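Local structure of acyl-homoserine-lactone synthase (Mesorhizobium sp. ORS 3359, 6WNS) at residues E99-T104 / L136-I141; F161-A166 / I174-I179. The protein probably makes an acyl-homoserine lactone quorum-sensing signal, transferring an acyl group from an acyl-coenzyme A to S-adenosylmethionine, whose methionyl part then closes to the lactone. One frame throughout, in Å; residues are numbered along the deposited sequence.

Interaction 1 (E99-T104 / L136-I141)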
loop_
_atom_site.group_PDB
_atom_site.type_symbol
_atom_site.label_atom_id
_atom_site.label_comp_id
_atom_site.label_asym_id
_atom_site.label_seq_id
_atom_site.Cartn_x
_atom_site.Cartn_y
_atom_site.Cartn_z
ATOM N N GLU A 99 -5.217 12.824 9.321
ATOM C CA GLU A 99 -5.557 11.526 9.988
ATOM C C GLU A 99 -5.596 10.422 8.910
ATOM O O GLU A 99 -5.773 9.218 9.252
ATOM C CB GLU A 99 -6.909 11.581 10.740
ATOM C CG GLU A 99 -7.457 12.990 11.002
ATOM C CD GLU A 99 -7.552 13.426 12.459
ATOM O OE1 GLU A 99 -8.545 13.057 13.169
ATOM O OE2 GLU A 99 -6.669 14.205 12.893
ATOM N N ILE A 100 -5.449 10.841 7.641
ATOM C CA ILE A 100 -5.800 10.016 6.442
ATOM C C ILE A 100 -4.580 9.922 5.531
ATOM O O ILE A 100 -4.144 10.985 5.082
ATOM C CB ILE A 100 -7.008 10.632 5.712
ATOM C CG1 ILE A 100 -8.242 10.714 6.626
ATOM C CG2 ILE A 100 -7.323 9.876 4.435
ATOM C CD1 ILE A 100 -9.532 11.080 5.909
ATOM N N PHE A 101 -4.168 8.691 5.139
ATOM C CA PHE A 101 -3.000 8.487 4.240
ATOM C C PHE A 101 -3.486 7.684 3.051
ATOM O O PHE A 101 -4.480 6.950 3.173
ATOM C CB PHE A 101 -1.826 7.793 4.936
ATOM C CG PHE A 101 -0.921 8.718 5.730
ATOM C CD1 PHE A 101 0.455 8.751 5.505
ATOM C CD2 PHE A 101 -1.457 9.622 6.635
ATOM C CE1 PHE A 101 1.270 9.587 6.254
ATOM C CE2 PHE A 101 -0.642 10.445 7.400
ATOM C CZ PHE A 101 0.717 10.419 7.206
ATOM N N GLU A 102 -2.856 7.881 1.911
ATOM C CA GLU A 102 -3.251 7.131 0.693
ATOM C C GLU A 102 -2.320 5.931 0.600
ATOM O O GLU A 102 -1.114 6.142 0.682
ATOM C CB GLU A 102 -3.210 8.007 -0.543
ATOM C CG GLU A 102 -3.500 7.174 -1.769
ATOM C CD GLU A 102 -3.140 7.784 -3.091
ATOM O OE1 GLU A 102 -1.972 8.174 -3.243
ATOM O OE2 GLU A 102 -4.073 7.870 -3.984
ATOM N N TRP A 103 -2.910 4.758 0.376
ATOM C CA TRP A 103 -2.274 3.462 0.038
ATOM C C TRP A 103 -2.033 3.372 -1.470
ATOM O O TRP A 103 -3.019 3.519 -2.249
ATOM C CB TRP A 103 -3.186 2.342 0.509
ATOM C CG TRP A 103 -2.698 0.940 0.365
ATOM C CD1 TRP A 103 -1.424 0.479 0.219
ATOM C CD2 TRP A 103 -3.535 -0.224 0.481
ATOM N NE1 TRP A 103 -1.426 -0.899 0.221
ATOM C CE2 TRP A 103 -2.694 -1.351 0.407
ATOM C CE3 TRP A 103 -4.907 -0.418 0.732
ATOM C CZ2 TRP A 103 -3.190 -2.645 0.467
ATOM C CZ3 TRP A 103 -5.405 -1.693 0.784
ATOM C CH2 TRP A 103 -4.554 -2.797 0.662
ATOM N N THR A 104 -0.769 3.130 -1.853
ATOM C CA THR A 104 -0.415 2.788 -3.244
ATOM C C THR A 104 0.566 1.606 -3.195
ATOM O O THR A 104 1.166 1.330 -2.125
ATOM C CB THR A 104 0.130 4.037 -3.960
ATOM O OG1 THR A 104 1.136 4.656 -3.147
ATOM C CG2 THR A 104 -0.941 5.066 -4.263
ATOM N N LEU A 136 0.715 4.998 14.028
ATOM C CA LEU A 136 1.051 6.413 13.673
ATOM C C LEU A 136 -0.132 7.402 13.896
ATOM O O LEU A 136 0.014 8.623 13.445
ATOM C CB LEU A 136 1.501 6.415 12.204
ATOM C CG LEU A 136 2.840 5.726 11.922
ATOM C CD1 LEU A 136 3.155 5.735 10.425
ATOM C CD2 LEU A 136 3.990 6.356 12.696
ATOM N N GLY A 137 -1.304 6.822 14.316
ATOM C CA GLY A 137 -2.569 7.577 14.476
ATOM C C GLY A 137 -3.220 7.950 13.149
ATOM O O GLY A 137 -4.069 8.931 13.065
ATOM N N ILE A 138 -2.833 7.198 12.100
ATOM C CA ILE A 138 -3.590 7.219 10.822
ATOM C C ILE A 138 -4.861 6.425 11.133
ATOM O O ILE A 138 -4.700 5.339 11.754
ATOM C CB ILE A 138 -2.768 6.527 9.726
ATOM C CG1 ILE A 138 -1.370 7.153 9.740
ATOM C CG2 ILE A 138 -3.521 6.553 8.392
ATOM C CD1 ILE A 138 -0.507 6.932 8.587
ATOM N N ARG A 139 -6.011 7.085 10.944
ATOM C CA ARG A 139 -7.339 6.547 11.386
ATOM C C ARG A 139 -8.041 5.944 10.161
ATOM O O ARG A 139 -8.825 4.896 10.295
ATOM C CB ARG A 139 -8.157 7.665 12.019
ATOM C CG ARG A 139 -7.387 8.416 13.088
ATOM C CD ARG A 139 -7.643 7.850 14.466
ATOM N NE ARG A 139 -9.026 7.993 14.911
ATOM C CZ ARG A 139 -9.549 9.097 15.446
ATOM N NH1 ARG A 139 -8.821 10.194 15.566
ATOM N NH2 ARG A 139 -10.816 9.116 15.812
ATOM N N GLN A 140 -7.759 6.511 8.979
ATOM C CA GLN A 140 -8.283 5.927 7.730
ATOM C C GLN A 140 -7.198 5.902 6.637
ATOM O O GLN A 140 -6.216 6.750 6.680
ATOM C CB GLN A 140 -9.506 6.700 7.252
ATOM C CG GLN A 140 -10.646 6.704 8.291
ATOM C CD GLN A 140 -11.742 7.721 7.750
ATOM O OE1 GLN A 140 -11.491 8.812 7.419
ATOM N NE2 GLN A 140 -12.969 7.255 7.519
ATOM N N ILE A 141 -7.450 5.061 5.618
ATOM C CA ILE A 141 -6.544 4.907 4.427
ATOM C C ILE A 141 -7.401 4.982 3.163
ATOM O O ILE A 141 -8.482 4.168 3.119
ATOM C CB ILE A 141 -5.795 3.566 4.462
ATOM C CG1 ILE A 141 -4.810 3.500 5.627
ATOM C CG2 ILE A 141 -5.079 3.330 3.121
ATOM C CD1 ILE A 141 -4.647 2.088 6.160
#
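The Phe101 ring carries the methyl CD1 of Ile138 on one face. CD1 sits over the ring centre, 3.4 Å from the Phe101 centroid and 14° off the ring normal, a CH-pi contact. The two side chains cross at about a right angle. CG2 of Ile138 also reaches Phe101 CB. Leu73 and Pro75 of strand 69-75 touch Phe101 as well. The Trp103 ring is met obliquely by Ile141 CG2, and the closest approach is from that methyl to Trp103 CB, 3.4 Å. Beyond this the indole leads away from 136-141, to Leu126 and Leu129 of helix 121-135 and to Trp158. The guanidinium of Arg139 and the carboxylate of Glu99 are turned 50° apart. Arg139 NH1 and Glu99 OE1 are 3.7 Å apart, a long salt bridge with the oxygen well out of the guanidinium plane. It therefore works through charge, with no N-H aimed at the oxygen.

Strands 100-108 and 140-146 are parallel neighbours in the mixed sheet, which belongs to the acetyltransferase-like fold of autoinducer synthases. Helix 121-135 lies between them in the chain, as in a beta-alpha-beta crossover. It ends in a Schellman motif at Gly137, whose phi is positive, and the chain then turns into the strand.

Glu99 O takes two N-H groups. Arg139 N is 2.7 Å from Glu99 O and lies in the carbonyl plane, while the bond from Gln140 N is weak. Next, Phe101 N donates to Gln140 O at 3.2 Å. On the face with Ile100, the extended Gln140 chain lies beside Ile100, and its OE1 is 3.4 Å from Ile100 CD1. Gln140 NE2 is hydrogen-bonded to Asp180 OD1.

Interaction 2 (F161-A166 / I174-I179)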
loop_
_atom_site.group_PDB
_atom_site.type_symbol
_atom_site.label_atom_id
_atom_site.label_comp_id
_atom_site.label_asym_id
_atom_site.label_seq_id
_atom_site.Cartn_x
_atom_site.Cartn_y
_atom_site.Cartn_z
ATOM N N PHE A 161 -15.703 2.353 2.521
ATOM C CA PHE A 161 -16.759 3.135 1.841
ATOM C C PHE A 161 -16.229 3.400 0.436
ATOM O O PHE A 161 -15.121 3.966 0.297
ATOM C CB PHE A 161 -17.101 4.415 2.618
ATOM C CG PHE A 161 -18.135 4.301 3.711
ATOM C CD1 PHE A 161 -19.438 3.903 3.435
ATOM C CD2 PHE A 161 -17.841 4.723 5.000
ATOM C CE1 PHE A 161 -20.393 3.842 4.433
ATOM C CE2 PHE A 161 -18.796 4.681 5.996
ATOM C CZ PHE A 161 -20.075 4.246 5.712
ATOM N N GLU A 162 -16.961 2.978 -0.590
ATOM C CA GLU A 162 -16.677 3.417 -1.982
ATOM C C GLU A 162 -16.846 4.945 -2.052
ATOM O O GLU A 162 -17.727 5.463 -1.377
ATOM C CB GLU A 162 -17.613 2.718 -2.967
ATOM C CG GLU A 162 -17.319 1.233 -3.139
ATOM C CD GLU A 162 -17.952 0.297 -2.112
ATOM O OE1 GLU A 162 -17.819 -1.015 -2.344
ATOM O OE2 GLU A 162 -18.602 0.880 -1.073
ATOM N N LEU A 163 -16.010 5.656 -2.802
ATOM C CA LEU A 163 -15.999 7.138 -2.801
ATOM C C LEU A 163 -16.641 7.628 -4.120
ATOM O O LEU A 163 -16.855 8.848 -4.308
ATOM C CB LEU A 163 -14.544 7.644 -2.753
ATOM C CG LEU A 163 -13.844 7.424 -1.413
ATOM C CD1 LEU A 163 -12.362 7.681 -1.524
ATOM C CD2 LEU A 163 -14.459 8.294 -0.287
ATOM N N GLY A 164 -17.009 6.693 -5.008
ATOM C CA GLY A 164 -17.589 7.107 -6.280
ATOM C C GLY A 164 -18.075 5.904 -7.198
ATOM O O GLY A 164 -17.919 4.722 -6.790
ATOM N N ASN A 165 -18.145 6.297 -8.478
ATOM C CA ASN A 165 -18.371 5.356 -9.636
ATOM C C ASN A 165 -17.026 4.669 -9.928
ATOM O O ASN A 165 -15.980 5.360 -9.741
ATOM C CB ASN A 165 -18.909 6.073 -10.892
ATOM C CG ASN A 165 -20.331 6.597 -10.756
ATOM O OD1 ASN A 165 -21.236 5.867 -10.321
ATOM N ND2 ASN A 165 -20.525 7.864 -11.125
ATOM N N ALA A 166 -17.100 3.360 -10.241
ATOM C CA ALA A 166 -16.025 2.593 -10.906
ATOM C C ALA A 166 -15.743 3.253 -12.248
ATOM O O ALA A 166 -16.697 3.781 -12.876
ATOM C CB ALA A 166 -16.430 1.162 -11.101
ATOM N N ILE A 174 -11.368 0.161 -12.025
ATOM C CA ILE A 174 -10.820 0.673 -10.763
ATOM C C ILE A 174 -11.880 1.499 -10.047
ATOM O O ILE A 174 -12.914 1.857 -10.671
ATOM C CB ILE A 174 -9.535 1.473 -11.020
ATOM C CG1 ILE A 174 -9.750 2.706 -11.899
ATOM C CG2 ILE A 174 -8.478 0.534 -11.621
ATOM C CD1 ILE A 174 -8.546 3.696 -11.882
ATOM N N ILE A 175 -11.604 1.748 -8.775
ATOM C CA ILE A 175 -12.559 2.434 -7.852
ATOM C C ILE A 175 -11.753 3.018 -6.687
ATOM O O ILE A 175 -10.621 2.547 -6.391
ATOM C CB ILE A 175 -13.694 1.490 -7.427
ATOM C CG1 ILE A 175 -14.855 2.249 -6.749
ATOM C CG2 ILE A 175 -13.171 0.332 -6.574
ATOM C CD1 ILE A 175 -16.211 1.634 -6.998
ATOM N N ALA A 176 -12.233 4.129 -6.138
ATOM C CA ALA A 176 -11.691 4.766 -4.929
ATOM C C ALA A 176 -12.447 4.310 -3.673
ATOM O O ALA A 176 -13.736 4.295 -3.659
ATOM C CB ALA A 176 -11.742 6.248 -5.142
ATOM N N LEU A 177 -11.692 3.984 -2.621
ATOM C CA LEU A 177 -12.212 3.505 -1.308
ATOM C C LEU A 177 -11.649 4.355 -0.167
ATOM O O LEU A 177 -10.482 4.826 -0.280
ATOM C CB LEU A 177 -11.668 2.092 -1.133
ATOM C CG LEU A 177 -12.466 0.919 -1.672
ATOM C CD1 LEU A 177 -13.449 1.254 -2.781
ATOM C CD2 LEU A 177 -11.498 -0.147 -2.042
ATOM N N LEU A 178 -12.395 4.490 0.939
ATOM C CA LEU A 178 -11.875 5.018 2.240
ATOM C C LEU A 178 -11.982 3.933 3.326
ATOM O O LEU A 178 -13.101 3.460 3.572
ATOM C CB LEU A 178 -12.649 6.277 2.617
ATOM C CG LEU A 178 -12.113 6.949 3.884
ATOM C CD1 LEU A 178 -10.682 7.408 3.626
ATOM C CD2 LEU A 178 -12.998 8.105 4.357
ATOM N N ILE A 179 -10.857 3.488 3.894
ATOM C CA ILE A 179 -10.781 2.289 4.785
ATOM C C ILE A 179 -10.615 2.770 6.220
ATOM O O ILE A 179 -9.703 3.580 6.440
ATOM C CB ILE A 179 -9.627 1.349 4.348
ATOM C CG1 ILE A 179 -9.941 0.680 3.007
ATOM C CG2 ILE A 179 -9.350 0.276 5.397
ATOM C CD1 ILE A 179 -8.710 0.334 2.173
HETATM O O HOH W 1 -14.771 5.649 -7.417
#
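Ile174 meets Ala166 through its backbone: Ala166 CA makes a CA-H...O contact of 3.2 Å with Ile174 O, and Ala166 CB lies near the same oxygen. Ile175 brings its end methyl CD1 against the loop 164-166. CG1 is anti to the backbone N (chi1 -167°) and itself approaches Gly164 O; CD1, beyond it, lies 3.5 Å from Gly164 O. CD1 also touches Ala166 CB and the CG of Glu162. Ala176 is gripped at both backbone ends. Its N donates to a water that in turn donates to Asn165 O, bridging the strand to the loop. Its O accepts a hydrogen bond from Leu163 N at 2.8 Å, with the donor tilted 35° from the carbonyl plane. Ala176 CB packs on Leu163 CB, and Met82 touches both residues.

These two strands, 160-162 and 174-180, form an antiparallel beta hairpin at one edge of the sheet. Strand 160-162 is the edge strand on this side, and 174-180 also pairs with 140-146.

Leu177 forms a non-hydrogen-bonded pair with Glu162. Their side chains lie side by side, pointing the same way, with Leu177 CD1 3.9 Å from Glu162 CG. The aliphatic part of Glu162 does this packing, while its OE1 forms a salt bridge with Arg154. Leu177 O lies 3.6 Å from Leu163 CD1. Leu178 and Phe161 make a hydrogen-bonded pair; the Phe161 ring leads away. Leu178 N gives a bond of 2.8 Å to Phe161 O, and Phe161 N returns one of 3.0 Å to Leu178 O. On the face with Phe161, Leu178 CB meets Leu163 CD2.

Interaction 1 and interaction 2 lie in one mixed sheet, with centres 15 Å apart. They come in series along the chain: 99-104 and 136-141 are joined before 161-166 and 174-179. Strands 140-146 and 174-180 are neighbours, so the parallel pair of interaction 1 passes directly into the antiparallel hairpin of interaction 2. Ile141 O and Ile179 N, 2.6 Å apart, probably form a hydrogen bond across this junction. Gln140 also packs on Leu178 and Ile179. Interaction 1 is partly buried nearer the centre of the chain, and interaction 2 is at the surface. With the 140-146/174-180 pairing between them, they run from strand 100-108 to the edge strand 160-162.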